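PDB 5UG1: acyltransferase from Streptococcus pneumoniae, which transfers acetyl groups to hydroxyls of peptidoglycan through its C-terminal catalytic domain, probably by way of a covalent acetyl-enzyme on a catalytic-triad nucleophile. Local coordinates for residues 111-116 and 124-129; 59-64 and 88-93. All coordinates share one frame; numbering follows the deposited sequence.

Interaction 1: 111-116 and 124-129; sequences YMRELA and IADWNQ. With NA (sodium ion), chain C.
Arg113 reaches from helix 102-118 to the inverse gamma turn centred on Asp126, after strand 122-125, and grips Asp126 side-on in a two-bond salt bridge. Arg113 NE donates to Asp126 OD2 at 2.7 Å, from somewhat above the carboxylate plane, while Arg113 NH2 meets the syn lone pair of Asp126 OD1 at 3.0 Å. The two planes are turned 40° apart, so the grip is bidentate but not flat. Arg113 NH2 has a second acceptor, Asn128 OD1 at 2.8 Å, lying in the guanidinium plane although the donor stands above the amide carbonyl plane. An extended chain from CG to NE brings the guanidinium this far. Asp126 is also the N-cap of helix 127-132: its OD1 accepts from Gln129 N at 3.1 Å, so one oxygen serves the cap and the arginine together, an environment that should keep the carboxylate ionised. Ala116 O binds the sodium ion at 2.3 Å, with two waters and the carbonyls of Thr119 and Ile122. Nearer the sheet the contact turns apolar. CB of Ala116 packs on Ile124 CB at 3.9 Å, and Ile124 CD1, on a CG1 anti to its backbone N, lies 3.8 Å from Met112 O. Helix 102-118, the crossover from strand 86-90, is thus fastened to strand 122-125 by packing and to the start of helix 127-132 by Arg113, with helix 70-80 against Met112 and Leu115.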
loop_
_atom_site.group_PDB
_atom_site.type_symbol
_atom_site.label_atom_id
_atom_site.label_comp_id
_atom_site.label_asym_id
_atom_site.label_seq_id
_atom_site.Cartn_x
_atom_site.Cartn_y
_atom_site.Cartn_z
ATOM N N TYR A 111 0.630 -13.319 -1.972
ATOM C CA TYR A 111 2.062 -13.297 -2.250
ATOM C C TYR A 111 2.766 -12.163 -1.510
ATOM O O TYR A 111 3.896 -12.337 -1.037
ATOM C CB TYR A 111 2.287 -13.173 -3.756
ATOM C CG TYR A 111 3.708 -13.433 -4.172
ATOM C CD1 TYR A 111 4.278 -14.689 -3.990
ATOM C CD2 TYR A 111 4.482 -12.435 -4.743
ATOM C CE1 TYR A 111 5.574 -14.940 -4.355
ATOM C CE2 TYR A 111 5.794 -12.681 -5.125
ATOM C CZ TYR A 111 6.330 -13.943 -4.926
ATOM O OH TYR A 111 7.627 -14.224 -5.289
ATOM N N MET A 112 2.129 -10.989 -1.427
ATOM C CA MET A 112 2.674 -9.883 -0.642
ATOM C C MET A 112 2.782 -10.252 0.829
ATOM O O MET A 112 3.761 -9.900 1.491
ATOM C CB MET A 112 1.803 -8.634 -0.799
ATOM C CG MET A 112 1.681 -8.114 -2.229
ATOM S SD MET A 112 0.348 -6.916 -2.417
ATOM C CE MET A 112 1.041 -5.564 -1.451
ATOM N N ARG A 113 1.782 -10.959 1.363
ATOM C CA ARG A 113 1.898 -11.470 2.723
ATOM C C ARG A 113 3.124 -12.367 2.867
ATOM O O ARG A 113 3.821 -12.310 3.887
ATOM C CB ARG A 113 0.630 -12.222 3.119
ATOM C CG ARG A 113 -0.604 -11.323 3.239
ATOM C CD ARG A 113 -1.862 -12.106 3.602
ATOM N NE ARG A 113 -3.038 -11.260 3.433
ATOM C CZ ARG A 113 -4.010 -11.468 2.545
ATOM N NH1 ARG A 113 -3.995 -12.532 1.751
ATOM N NH2 ARG A 113 -5.024 -10.616 2.472
ATOM N N GLU A 114 3.425 -13.183 1.845
ATOM C CA GLU A 114 4.564 -14.095 1.955
ATOM C C GLU A 114 5.866 -13.324 1.996
ATOM O O GLU A 114 6.774 -13.661 2.765
ATOM C CB GLU A 114 4.577 -15.095 0.796
ATOM C CG GLU A 114 3.283 -15.868 0.668
ATOM C CD GLU A 114 3.379 -17.099 -0.219
ATOM O OE1 GLU A 114 4.002 -17.036 -1.300
ATOM O OE2 GLU A 114 2.819 -18.136 0.177
ATOM N N LEU A 115 5.965 -12.280 1.177
ATOM C CA LEU A 115 7.164 -11.465 1.143
ATOM C C LEU A 115 7.362 -10.731 2.462
ATOM O O LEU A 115 8.482 -10.666 2.975
ATOM C CB LEU A 115 7.091 -10.481 -0.032
ATOM C CG LEU A 115 7.229 -11.081 -1.433
ATOM C CD1 LEU A 115 7.053 -10.017 -2.532
ATOM C CD2 LEU A 115 8.567 -11.772 -1.561
ATOM N N ALA A 116 6.283 -10.182 3.028
ATOM C CA ALA A 116 6.397 -9.462 4.295
ATOM C C ALA A 116 6.771 -10.402 5.437
ATOM O O ALA A 116 7.609 -10.067 6.277
ATOM C CB ALA A 116 5.089 -8.735 4.605
ATOM N N ILE A 124 3.646 -5.804 6.578
ATOM C CA ILE A 124 2.384 -5.846 5.840
ATOM C C ILE A 124 1.424 -4.811 6.413
ATOM O O ILE A 124 1.408 -4.556 7.622
ATOM C CB ILE A 124 1.765 -7.258 5.873
ATOM C CG1 ILE A 124 0.814 -7.464 4.679
ATOM C CG2 ILE A 124 1.027 -7.507 7.195
ATOM C CD1 ILE A 124 1.524 -7.428 3.334
ATOM N N ALA A 125 0.646 -4.190 5.527
ATOM C CA ALA A 125 -0.534 -3.401 5.874
ATOM C C ALA A 125 -1.698 -4.048 5.127
ATOM O O ALA A 125 -1.905 -3.772 3.939
ATOM C CB ALA A 125 -0.360 -1.932 5.499
ATOM N N ASP A 126 -2.457 -4.912 5.816
ATOM C CA ASP A 126 -3.347 -5.866 5.141
ATOM C C ASP A 126 -4.737 -5.260 4.925
ATOM O O ASP A 126 -5.746 -5.662 5.517
ATOM C CB ASP A 126 -3.423 -7.169 5.921
ATOM C CG ASP A 126 -3.768 -8.351 5.033
ATOM O OD1 ASP A 126 -4.289 -8.128 3.916
ATOM O OD2 ASP A 126 -3.506 -9.506 5.446
ATOM N N TRP A 127 -4.764 -4.266 4.036
ATOM C CA TRP A 127 -6.024 -3.671 3.612
ATOM C C TRP A 127 -6.988 -4.726 3.077
ATOM O O TRP A 127 -8.195 -4.673 3.348
ATOM C CB TRP A 127 -5.736 -2.608 2.555
ATOM C CG TRP A 127 -6.942 -2.120 1.799
ATOM C CD1 TRP A 127 -7.189 -2.267 0.463
ATOM C CD2 TRP A 127 -8.057 -1.404 2.339
ATOM N NE1 TRP A 127 -8.393 -1.685 0.140
ATOM C CE2 TRP A 127 -8.943 -1.145 1.275
ATOM C CE3 TRP A 127 -8.393 -0.952 3.626
ATOM C CZ2 TRP A 127 -10.151 -0.459 1.458
ATOM C CZ3 TRP A 127 -9.594 -0.264 3.800
ATOM C CH2 TRP A 127 -10.455 -0.030 2.725
ATOM N N ASN A 128 -6.474 -5.685 2.303
ATOM C CA ASN A 128 -7.298 -6.783 1.801
ATOM C C ASN A 128 -8.073 -7.461 2.929
ATOM O O ASN A 128 -9.284 -7.675 2.827
ATOM C CB ASN A 128 -6.406 -7.798 1.076
ATOM C CG ASN A 128 -7.176 -8.982 0.537
ATOM O OD1 ASN A 128 -7.449 -9.945 1.260
ATOM N ND2 ASN A 128 -7.514 -8.929 -0.750
ATOM N N GLN A 129 -7.385 -7.806 4.018
ATOM C CA GLN A 129 -8.060 -8.460 5.133
ATOM C C GLN A 129 -9.056 -7.528 5.810
ATOM O O GLN A 129 -10.175 -7.947 6.130
ATOM C CB GLN A 129 -7.031 -8.972 6.138
ATOM C CG GLN A 129 -7.627 -9.427 7.455
ATOM C CD GLN A 129 -6.592 -10.090 8.343
ATOM O OE1 GLN A 129 -5.401 -9.784 8.260
ATOM N NE2 GLN A 129 -7.037 -11.016 9.186
HETATM NA NA NA C . 8.879 -8.785 7.714
HETATM O O HOH W 1 6.870 -8.910 8.964
HETATM O O HOH W 2 9.904 -10.790 8.512
#

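Interaction 2: 59-64 and 88-93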
loop_
_atom_site.group_PDB
_atom_site.type_symbol
_atom_site.label_atom_id
_atom_site.label_comp_id
_atom_site.label_asym_id
_atom_site.label_seq_id
_atom_site.Cartn_x
_atom_site.Cartn_y
_atom_site.Cartn_z
ATOM N N VAL A 59 6.055 3.326 1.776
ATOM C CA VAL A 59 4.779 2.626 1.742
ATOM C C VAL A 59 4.359 2.477 0.288
ATOM O O VAL A 59 4.172 3.478 -0.416
ATOM C CB VAL A 59 3.700 3.355 2.557
ATOM C CG1 VAL A 59 2.462 2.476 2.652
ATOM C CG2 VAL A 59 4.233 3.703 3.959
ATOM N N ILE A 60 4.204 1.230 -0.155
ATOM C CA ILE A 60 3.783 0.908 -1.514
ATOM C C ILE A 60 2.313 0.513 -1.430
ATOM O O ILE A 60 1.981 -0.595 -0.991
ATOM C CB ILE A 60 4.635 -0.210 -2.135
ATOM C CG1 ILE A 60 6.124 0.151 -2.122
ATOM C CG2 ILE A 60 4.152 -0.534 -3.574
ATOM C CD1 ILE A 60 6.488 1.516 -2.791
ATOM N N ALA A 61 1.423 1.417 -1.831
ATOM C CA ALA A 61 -0.020 1.201 -1.719
ATOM C C ALA A 61 -0.614 1.046 -3.117
ATOM O O ALA A 61 -1.282 1.936 -3.653
ATOM C CB ALA A 61 -0.674 2.356 -0.932
ATOM N N THR A 62 -0.353 -0.117 -3.714
ATOM C CA THR A 62 -0.738 -0.431 -5.083
ATOM C C THR A 62 -1.151 -1.895 -5.147
ATOM O O THR A 62 -0.988 -2.652 -4.186
ATOM C CB THR A 62 0.418 -0.216 -6.073
ATOM O OG1 THR A 62 1.495 -1.098 -5.727
ATOM C CG2 THR A 62 0.922 1.238 -6.087
ATOM N N GLY A 63 -1.590 -2.329 -6.294
ATOM C CA GLY A 63 -1.809 -3.733 -6.513
ATOM C C GLY A 63 -3.095 -4.120 -7.186
ATOM O O GLY A 63 -3.176 -5.133 -7.783
ATOM N N VAL A 64 -4.092 -3.277 -7.091
ATOM C CA VAL A 64 -5.357 -3.542 -7.704
ATOM C C VAL A 64 -5.375 -3.185 -9.188
ATOM O O VAL A 64 -6.051 -3.787 -9.918
ATOM C CB VAL A 64 -6.519 -2.883 -6.934
ATOM C CG1 VAL A 64 -6.665 -1.431 -7.295
ATOM C CG2 VAL A 64 -7.806 -3.638 -7.090
ATOM N N ILE A 88 6.739 -0.904 3.563
ATOM C CA ILE A 88 5.423 -1.400 3.951
ATOM C C ILE A 88 4.619 -1.693 2.690
ATOM O O ILE A 88 4.531 -0.845 1.796
ATOM C CB ILE A 88 4.711 -0.391 4.860
ATOM C CG1 ILE A 88 5.452 -0.336 6.188
ATOM C CG2 ILE A 88 3.256 -0.753 5.060
ATOM C CD1 ILE A 88 4.891 0.641 7.080
ATOM N N LEU A 89 4.044 -2.895 2.611
ATOM C CA LEU A 89 3.252 -3.309 1.457
ATOM C C LEU A 89 1.772 -3.291 1.829
ATOM O O LEU A 89 1.363 -3.962 2.788
ATOM C CB LEU A 89 3.677 -4.700 0.982
ATOM C CG LEU A 89 5.179 -4.904 0.765
ATOM C CD1 LEU A 89 5.482 -6.361 0.441
ATOM C CD2 LEU A 89 5.717 -3.981 -0.325
ATOM N N VAL A 90 0.969 -2.540 1.070
ATOM C CA VAL A 90 -0.472 -2.463 1.296
ATOM C C VAL A 90 -1.163 -3.414 0.317
ATOM O O VAL A 90 -1.139 -3.195 -0.902
ATOM C CB VAL A 90 -0.992 -1.030 1.146
ATOM C CG1 VAL A 90 -2.334 -0.888 1.876
ATOM C CG2 VAL A 90 0.018 -0.033 1.691
ATOM N N THR A 91 -1.784 -4.473 0.845
ATOM C CA THR A 91 -2.386 -5.482 -0.013
ATOM C C THR A 91 -3.599 -4.898 -0.735
ATOM O O THR A 91 -4.294 -4.030 -0.198
ATOM C CB THR A 91 -2.807 -6.716 0.787
ATOM O OG1 THR A 91 -3.661 -6.326 1.873
ATOM C CG2 THR A 91 -1.573 -7.501 1.322
ATOM N N PRO A 92 -3.857 -5.332 -1.969
ATOM C CA PRO A 92 -4.985 -4.786 -2.724
ATOM C C PRO A 92 -6.272 -5.536 -2.417
ATOM O O PRO A 92 -6.261 -6.678 -1.958
ATOM C CB PRO A 92 -4.557 -4.997 -4.184
ATOM C CG PRO A 92 -3.709 -6.212 -4.127
ATOM C CD PRO A 92 -3.033 -6.238 -2.789
ATOM N N TYR A 93 -7.396 -4.871 -2.689
ATOM C CA TYR A 93 -8.711 -5.474 -2.478
ATOM C C TYR A 93 -9.628 -5.180 -3.657
ATOM O O TYR A 93 -9.985 -4.021 -3.896
ATOM C CB TYR A 93 -9.345 -4.974 -1.182
ATOM C CG TYR A 93 -10.733 -5.513 -0.968
ATOM C CD1 TYR A 93 -10.938 -6.840 -0.598
ATOM C CD2 TYR A 93 -11.850 -4.698 -1.149
ATOM C CE1 TYR A 93 -12.228 -7.335 -0.412
ATOM C CE2 TYR A 93 -13.132 -5.181 -0.959
ATOM C CZ TYR A 93 -13.317 -6.501 -0.597
ATOM O OH TYR A 93 -14.599 -6.973 -0.410
#
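Val90, at the end of strand 86-90, turns its side chain toward strand 57-61 on the face that carries Val59. Val90 CB lies 3.7 Å from Ile60 O and 3.8 Å from Ala61 CA, and branches to CG1, anti to the backbone N, and CG2, anti to the carbonyl carbon. Val90 CG2 does the closer touching: it comes 3.4 Å from Ile60 O, 3.6 Å from Ala61 CB and equally near Val59 CG1, bridging these residues of the adjacent strand. Val59 CG1 also meets Ile88 CG2, extending the apolar row. Two nearly straight bonds join the backbones. Ile60 N donates to Ile88 O at 2.9 Å, almost along the C=O axis, and Val90 N to Ile60 O at 3.0 Å in the carbonyl plane, so Ile60 spans Ile88 and Val90 as parallel pairing requires. Beyond the strands packing takes over: Pro92 CB rests 3.4 Å from Val64 N, against the peptide of Gly63. Gly63 has no CB to collide with Pro92 CG, and its backbone angles (phi 135°) in themselves call for glycine. CB of Val64 faces Pro92 CB, and the valine lines the methanesulfonyl pocket. Strand 57-61 is the middle one of the five-stranded parallel sheet and 86-90 its neighbour toward 122-125; helix 150-171 covers the face of Ala61, Ile88 and Val90, while helix 70-80, their crossover, packs on Ile60 and Leu89.

How the interactions relate
The two contacts belong to successive beta-alpha-beta units that share strand 86-90, and their centres lie about 8 Å apart. Ala125 N probably bonds to Leu89 O at 2.8 Å, adding strand 122-125 to the sheet beside interaction 2. Past the strand ends, Thr91 OG1 approaches Asp126 OD1 to 2.8 Å, a probable hydrogen bond, linking the segment just after strand 86-90 to the helix cap and arginine grip of interaction 1. Met112 CE packs 3.3 Å from Val90 O. Their relation to the active site differs: the side chain of Val64 in interaction 2 lies about 4 Å from the methanesulfonyl adduct, whereas that of Asn128 in interaction 1 is about 13 Å from it.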